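Local coordinates for 2-hydroxyisocaproyl-CoA dehydratase activator (Clostridium difficile, PDB 4EHU), which couples ATP hydrolysis to the transfer of one electron from its [4Fe-4S] cluster to (R)-2-hydroxyisocaproyl-CoA dehydratase, activating that enzyme for leucine fermentation, at residues A[122-128]-A[195-199]; A[189-193]-A[219-223]. All blocks are in the same frame, centred on the assembly; numbering follows the deposited sequence. Where two conformers were deposited one is given.

Contact 1 (A[122-128]-A[195-199]). With SF4 (iron/sulfur cluster), chain C.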
loop_
_atom_site.group_PDB
_atom_site.type_symbol
_atom_site.label_atom_id
_atom_site.label_comp_id
_atom_site.label_asym_id
_atom_site.label_seq_id
_atom_site.Cartn_x
_atom_site.Cartn_y
_atom_site.Cartn_z
ATOM N N ASN A 122 8.672 -1.383 9.281
ATOM C CA ASN A 122 7.476 -1.131 8.507
ATOM C C ASN A 122 7.187 -2.443 7.799
ATOM O O ASN A 122 7.979 -2.873 6.944
ATOM C CB ASN A 122 7.686 -0.020 7.452
ATOM C CG ASN A 122 7.738 1.413 8.046
ATOM O OD1 ASN A 122 7.227 1.672 9.138
ATOM N ND2 ASN A 122 8.325 2.361 7.281
ATOM N N ASP A 123 6.069 -3.103 8.136
ATOM C CA ASP A 123 5.829 -4.426 7.553
ATOM C C ASP A 123 4.437 -4.656 6.952
ATOM O O ASP A 123 4.140 -5.730 6.424
ATOM C CB ASP A 123 6.103 -5.514 8.587
ATOM C CG ASP A 123 5.195 -5.413 9.820
ATOM O OD1 ASP A 123 4.678 -4.314 10.135
ATOM O OD2 ASP A 123 5.044 -6.442 10.486
ATOM N N LYS A 124 3.586 -3.674 7.026
ATOM C CA LYS A 124 2.224 -3.948 6.571
ATOM C C LYS A 124 1.938 -3.281 5.245
ATOM O O LYS A 124 0.851 -3.441 4.693
ATOM C CB LYS A 124 1.213 -3.497 7.621
ATOM C CG LYS A 124 1.401 -4.178 8.959
ATOM C CD LYS A 124 1.552 -5.679 8.793
ATOM C CE LYS A 124 1.396 -6.399 10.122
ATOM N NZ LYS A 124 1.875 -7.803 10.049
ATOM N N CYS A 125 2.917 -2.537 4.740
ATOM C CA CYS A 125 2.679 -1.559 3.674
ATOM C C CYS A 125 3.724 -1.731 2.587
ATOM O O CYS A 125 4.922 -1.809 2.891
ATOM C CB CYS A 125 2.791 -0.144 4.265
ATOM S SG CYS A 125 2.821 1.215 3.081
ATOM N N ALA A 126 3.313 -1.809 1.328
ATOM C CA ALA A 126 4.288 -2.015 0.252
ATOM C C ALA A 126 5.210 -0.802 0.038
ATOM O O ALA A 126 6.328 -0.943 -0.509
ATOM C CB ALA A 126 3.586 -2.359 -1.031
ATOM N N ALA A 127 4.752 0.389 0.438
ATOM C CA ALA A 127 5.572 1.576 0.213
ATOM C C ALA A 127 6.836 1.432 1.055
ATOM O O ALA A 127 6.810 0.824 2.134
ATOM C CB ALA A 127 4.794 2.838 0.621
ATOM N N GLY A 128 7.920 2.035 0.600
ATOM C CA GLY A 128 9.154 2.028 1.373
ATOM C C GLY A 128 9.791 0.660 1.445
ATOM O O GLY A 128 10.560 0.387 2.357
ATOM N N LYS A 195 12.272 8.650 2.006
ATOM C CA LYS A 195 11.520 9.394 3.014
ATOM C C LYS A 195 10.822 8.453 3.974
ATOM O O LYS A 195 10.800 8.691 5.170
ATOM C CB LYS A 195 10.497 10.322 2.362
ATOM C CG LYS A 195 11.195 11.552 1.790
ATOM C CD LYS A 195 10.236 12.631 1.353
ATOM C CE LYS A 195 11.008 13.902 0.942
ATOM N NZ LYS A 195 11.892 14.449 2.026
ATOM N N ARG A 196 10.270 7.372 3.450
ATOM C CA ARG A 196 9.519 6.466 4.312
ATOM C C ARG A 196 10.416 5.671 5.264
ATOM O O ARG A 196 10.051 5.450 6.430
ATOM C CB ARG A 196 8.666 5.529 3.473
ATOM C CG ARG A 196 7.885 4.562 4.299
ATOM C CD ARG A 196 6.732 3.990 3.524
ATOM N NE ARG A 196 6.192 2.853 4.261
ATOM C CZ ARG A 196 5.404 2.972 5.319
ATOM N NH1 ARG A 196 5.053 4.174 5.762
ATOM N NH2 ARG A 196 4.971 1.886 5.951
ATOM N N VAL A 197 11.578 5.238 4.783
ATOM C CA VAL A 197 12.495 4.471 5.629
ATOM C C VAL A 197 13.266 5.425 6.532
ATOM O O VAL A 197 13.483 5.124 7.701
ATOM C CB VAL A 197 13.418 3.625 4.780
ATOM C CG1 VAL A 197 14.401 2.825 5.662
ATOM C CG2 VAL A 197 12.570 2.658 3.939
ATOM N N SER A 198 13.608 6.615 6.033
ATOM C CA SER A 198 14.334 7.561 6.888
ATOM C C SER A 198 13.517 7.998 8.100
ATOM O O SER A 198 14.091 8.316 9.131
ATOM C CB SER A 198 14.824 8.796 6.113
ATOM O OG SER A 198 13.750 9.563 5.645
ATOM N N SER A 199 12.189 8.009 7.989
ATOM C CA SER A 199 11.354 8.365 9.122
ATOM C C SER A 199 11.562 7.338 10.247
ATOM O O SER A 199 11.594 7.696 11.427
ATOM C CB SER A 199 9.884 8.413 8.714
ATOM O OG SER A 199 9.046 8.593 9.845
HETATM FE FE1 SF4 C . -0.750 1.995 -0.159
HETATM FE FE2 SF4 C . -0.557 -0.514 0.638
HETATM FE FE3 SF4 C . -1.994 1.344 2.016
HETATM FE FE4 SF4 C . 0.809 1.293 1.960
HETATM S S1 SF4 C . -0.614 -0.180 2.802
HETATM S S2 SF4 C . -0.533 3.018 1.721
HETATM S S3 SF4 C . 1.119 0.745 -0.184
HETATM S S4 SF4 C . -2.449 0.512 0.050
HETATM O O HOH W 1 7.927 5.365 7.935
#
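The loop that carries a cysteine ligand of the [4Fe-4S] cluster, between strand 116-122 and helix 130-140, is held here against helix 182-204. Cys125 SG binds FE4 of the cluster at 2.3 Å and also accepts a weak hydrogen bond from Ala127 N (3.4 Å). Arg196 is the main link to the helix. Its extended side chain reaches into the concave side of the loop, where Arg196 NE donates to Ala127 O at 3.0 Å, while the guanidinium lies between Cys125 SG over one face and Asn122 CG over the other, with Arg196 NH2 3.5 Å from Asn122 CG. A water adds a second polar bridge, accepting from Asn122 ND2 (3.1 Å) and donating to Arg196 O (2.6 Å). Gly128, with positive phi, permits the close approach: a CB there would collide with Arg196 CD. Gly128 O meets Val197 CG2 at 3.4 Å, and Val197 continues inward onto Ile98 and Ile100 of strand 96-100. Cys164 of the same chain also binds the cluster. With one cluster per homodimer, this is the cysteine loop of a subunit-bridging [4Fe-4S] site, built onto an actin-fold ATPase domain.

Contact 2 (A[189-193]-A[219-223]). With ANP (phosphoaminophosphonic acid-adenylate ester), chain D.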
loop_
_atom_site.group_PDB
_atom_site.type_symbol
_atom_site.label_atom_id
_atom_site.label_comp_id
_atom_site.label_asym_id
_atom_site.label_seq_id
_atom_site.Cartn_x
_atom_site.Cartn_y
_atom_site.Cartn_z
ATOM N N ILE A 189 11.007 8.553 -7.364
ATOM C CA ILE A 189 10.673 7.231 -6.826
ATOM C C ILE A 189 11.627 6.863 -5.673
ATOM O O ILE A 189 11.203 6.364 -4.639
ATOM C CB ILE A 189 10.752 6.194 -7.966
ATOM C CG1 ILE A 189 9.487 6.287 -8.845
ATOM C CG2 ILE A 189 10.961 4.782 -7.413
ATOM C CD1 ILE A 189 9.682 5.605 -10.215
ATOM N N HIS A 190 12.918 7.153 -5.837
ATOM C CA HIS A 190 13.886 6.873 -4.803
ATOM C C HIS A 190 13.648 7.727 -3.580
ATOM O O HIS A 190 13.754 7.259 -2.447
ATOM C CB HIS A 190 15.301 7.085 -5.340
ATOM C CG HIS A 190 15.707 6.068 -6.345
ATOM N ND1 HIS A 190 16.761 6.266 -7.212
ATOM C CD2 HIS A 190 15.245 4.822 -6.585
ATOM C CE1 HIS A 190 16.892 5.198 -7.980
ATOM N NE2 HIS A 190 15.984 4.311 -7.621
ATOM N N THR A 191 13.309 8.981 -3.797
ATOM C CA THR A 191 13.070 9.862 -2.684
ATOM C C THR A 191 11.839 9.380 -1.899
ATOM O O THR A 191 11.851 9.406 -0.688
ATOM C CB THR A 191 12.891 11.299 -3.174
ATOM O OG1 THR A 191 14.171 11.764 -3.609
ATOM C CG2 THR A 191 12.352 12.199 -2.038
ATOM N N SER A 192 10.815 8.897 -2.589
ATOM C CA SER A 192 9.653 8.315 -1.891
ATOM C C SER A 192 10.062 7.216 -0.912
ATOM O O SER A 192 9.655 7.219 0.250
ATOM C CB SER A 192 8.666 7.750 -2.903
ATOM O OG SER A 192 8.037 8.804 -3.603
ATOM N N VAL A 193 10.884 6.280 -1.373
ATOM C CA VAL A 193 11.272 5.152 -0.527
ATOM C C VAL A 193 12.105 5.691 0.627
ATOM O O VAL A 193 11.882 5.341 1.788
ATOM C CB VAL A 193 12.079 4.135 -1.330
ATOM C CG1 VAL A 193 12.762 3.096 -0.388
ATOM C CG2 VAL A 193 11.166 3.471 -2.357
ATOM N N ASN A 219 20.704 -0.842 -4.972
ATOM C CA ASN A 219 20.299 0.335 -5.757
ATOM C C ASN A 219 21.014 1.564 -5.213
ATOM O O ASN A 219 20.673 2.060 -4.149
ATOM C CB ASN A 219 18.775 0.504 -5.650
ATOM C CG ASN A 219 18.267 1.668 -6.461
ATOM O OD1 ASN A 219 18.980 2.647 -6.671
ATOM N ND2 ASN A 219 17.042 1.566 -6.929
ATOM N N SER A 220 22.038 2.034 -5.934
ATOM C CA SER A 220 22.862 3.135 -5.439
ATOM C C SER A 220 22.045 4.395 -5.290
ATOM O O SER A 220 22.387 5.236 -4.479
ATOM C CB SER A 220 24.035 3.400 -6.387
ATOM O OG SER A 220 23.546 3.838 -7.638
ATOM N N GLY A 221 20.960 4.510 -6.053
ATOM C CA GLY A 221 20.066 5.656 -5.948
ATOM C C GLY A 221 19.352 5.703 -4.620
ATOM O O GLY A 221 19.129 6.769 -4.048
ATOM N N ILE A 222 18.950 4.532 -4.123
ATOM C CA ILE A 222 18.312 4.462 -2.812
ATOM C C ILE A 222 19.329 4.777 -1.722
ATOM O O ILE A 222 19.017 5.500 -0.775
ATOM C CB ILE A 222 17.699 3.087 -2.563
ATOM C CG1 ILE A 222 16.495 2.875 -3.497
ATOM C CG2 ILE A 222 17.303 2.955 -1.079
ATOM C CD1 ILE A 222 15.241 3.721 -3.148
ATOM N N VAL A 223 20.542 4.256 -1.843
ATOM C CA VAL A 223 21.572 4.554 -0.862
ATOM C C VAL A 223 21.832 6.073 -0.818
ATOM O O VAL A 223 21.849 6.664 0.265
ATOM C CB VAL A 223 22.857 3.783 -1.136
ATOM C CG1 VAL A 223 23.944 4.186 -0.124
ATOM C CG2 VAL A 223 22.561 2.263 -1.049
HETATM P PG ANP D . 12.102 -9.520 3.163
HETATM O O1G ANP D . 11.314 -10.735 3.639
HETATM O O2G ANP D . 13.383 -9.389 3.947
HETATM O O3G ANP D . 11.300 -8.278 3.153
HETATM P PB ANP D . 13.883 -10.459 0.899
HETATM O O1B ANP D . 13.626 -11.599 -0.051
HETATM O O2B ANP D . 14.945 -10.695 1.974
HETATM N N3B ANP D . 12.360 -9.915 1.514
HETATM P PA ANP D . 15.914 -8.910 -0.486
HETATM O O1A ANP D . 16.443 -10.151 -1.115
HETATM O O2A ANP D . 16.633 -8.242 0.665
HETATM O O3A ANP D . 14.400 -9.186 0.022
HETATM O "O5'" ANP D . 15.622 -7.762 -1.572
HETATM C "C5'" ANP D . 14.681 -7.989 -2.627
HETATM C "C4'" ANP D . 14.726 -6.804 -3.587
HETATM O "O4'" ANP D . 15.962 -6.137 -3.798
HETATM C "C3'" ANP D . 13.734 -6.549 -4.706
HETATM O "O3'" ANP D . 12.434 -6.243 -4.182
HETATM C "C2'" ANP D . 14.401 -5.411 -5.485
HETATM O "O2'" ANP D . 13.724 -4.153 -5.313
HETATM C "C1'" ANP D . 15.825 -5.289 -4.943
HETATM N N9 ANP D . 16.860 -5.741 -5.891
HETATM C C8 ANP D . 17.158 -7.015 -6.220
HETATM N N7 ANP D . 18.206 -7.056 -7.080
HETATM C C5 ANP D . 18.581 -5.770 -7.292
HETATM C C6 ANP D . 19.618 -5.093 -8.073
HETATM N N6 ANP D . 20.462 -5.830 -8.835
HETATM N N1 ANP D . 19.681 -3.738 -8.007
HETATM C C2 ANP D . 18.847 -3.009 -7.251
HETATM N N3 ANP D . 17.869 -3.563 -6.519
HETATM C C4 ANP D . 17.704 -4.910 -6.499
HETATM O O HOH W 2 18.095 8.756 -5.987
#
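Asn219 opens helix 220-230 as its N-cap: Asn219 OD1 accepts from Ile222 N at 3.2 Å and, weakly, from Gly221 N at 2.8 Å. Asn219 N lies 3.7 Å from C2 of the ANP adenine, and Asn219 ND2 is 3.0 Å from His190 NE2 on helix 182-204. Gly221 follows in the first turn, and the imidazole of His190 packs on its backbone, with His190 ND1 3.6 Å from Gly221 CA; a CB at this position would run into the ring. A water lies 3.1 Å from His190 ND1 and donates to Gly221 O at 3.0 Å. Ile222 comes next: its N lies over a face of the His190 ring, and Ile222 CD1 reaches His190 CD2 (3.6 Å) and Val193 CB (3.7 Å). Leu147 of helix 147-151 touches both His190 and Asn219. The arrangement is a helix-helix packing behind the adenine side of the nucleotide pocket in an actin-fold ATPase, where a capped helix start borders the bound base.

Both contacts use helix 182-204, contact 2 at residues 189-193 and contact 1 at 195-199, and their centres lie about 12 Å apart. They touch directly, Gly128 CA packing on Val193 CG1 at 4.2 Å. In sequence their segments alternate: the cluster loop 122-128 comes first, then the two neighbouring pieces of the shared helix, then the helix start 219-223. The loop leaves strand 116-122, outermost within the chain in the mixed sheet that also holds 96-100, 105-110, 210-213 and 234-235, and residues 219-223 follow strand 210-213. One helix thus packs on the loop of cluster ligand Cys125 and, a turn or so earlier, on the helix start beside the adenine.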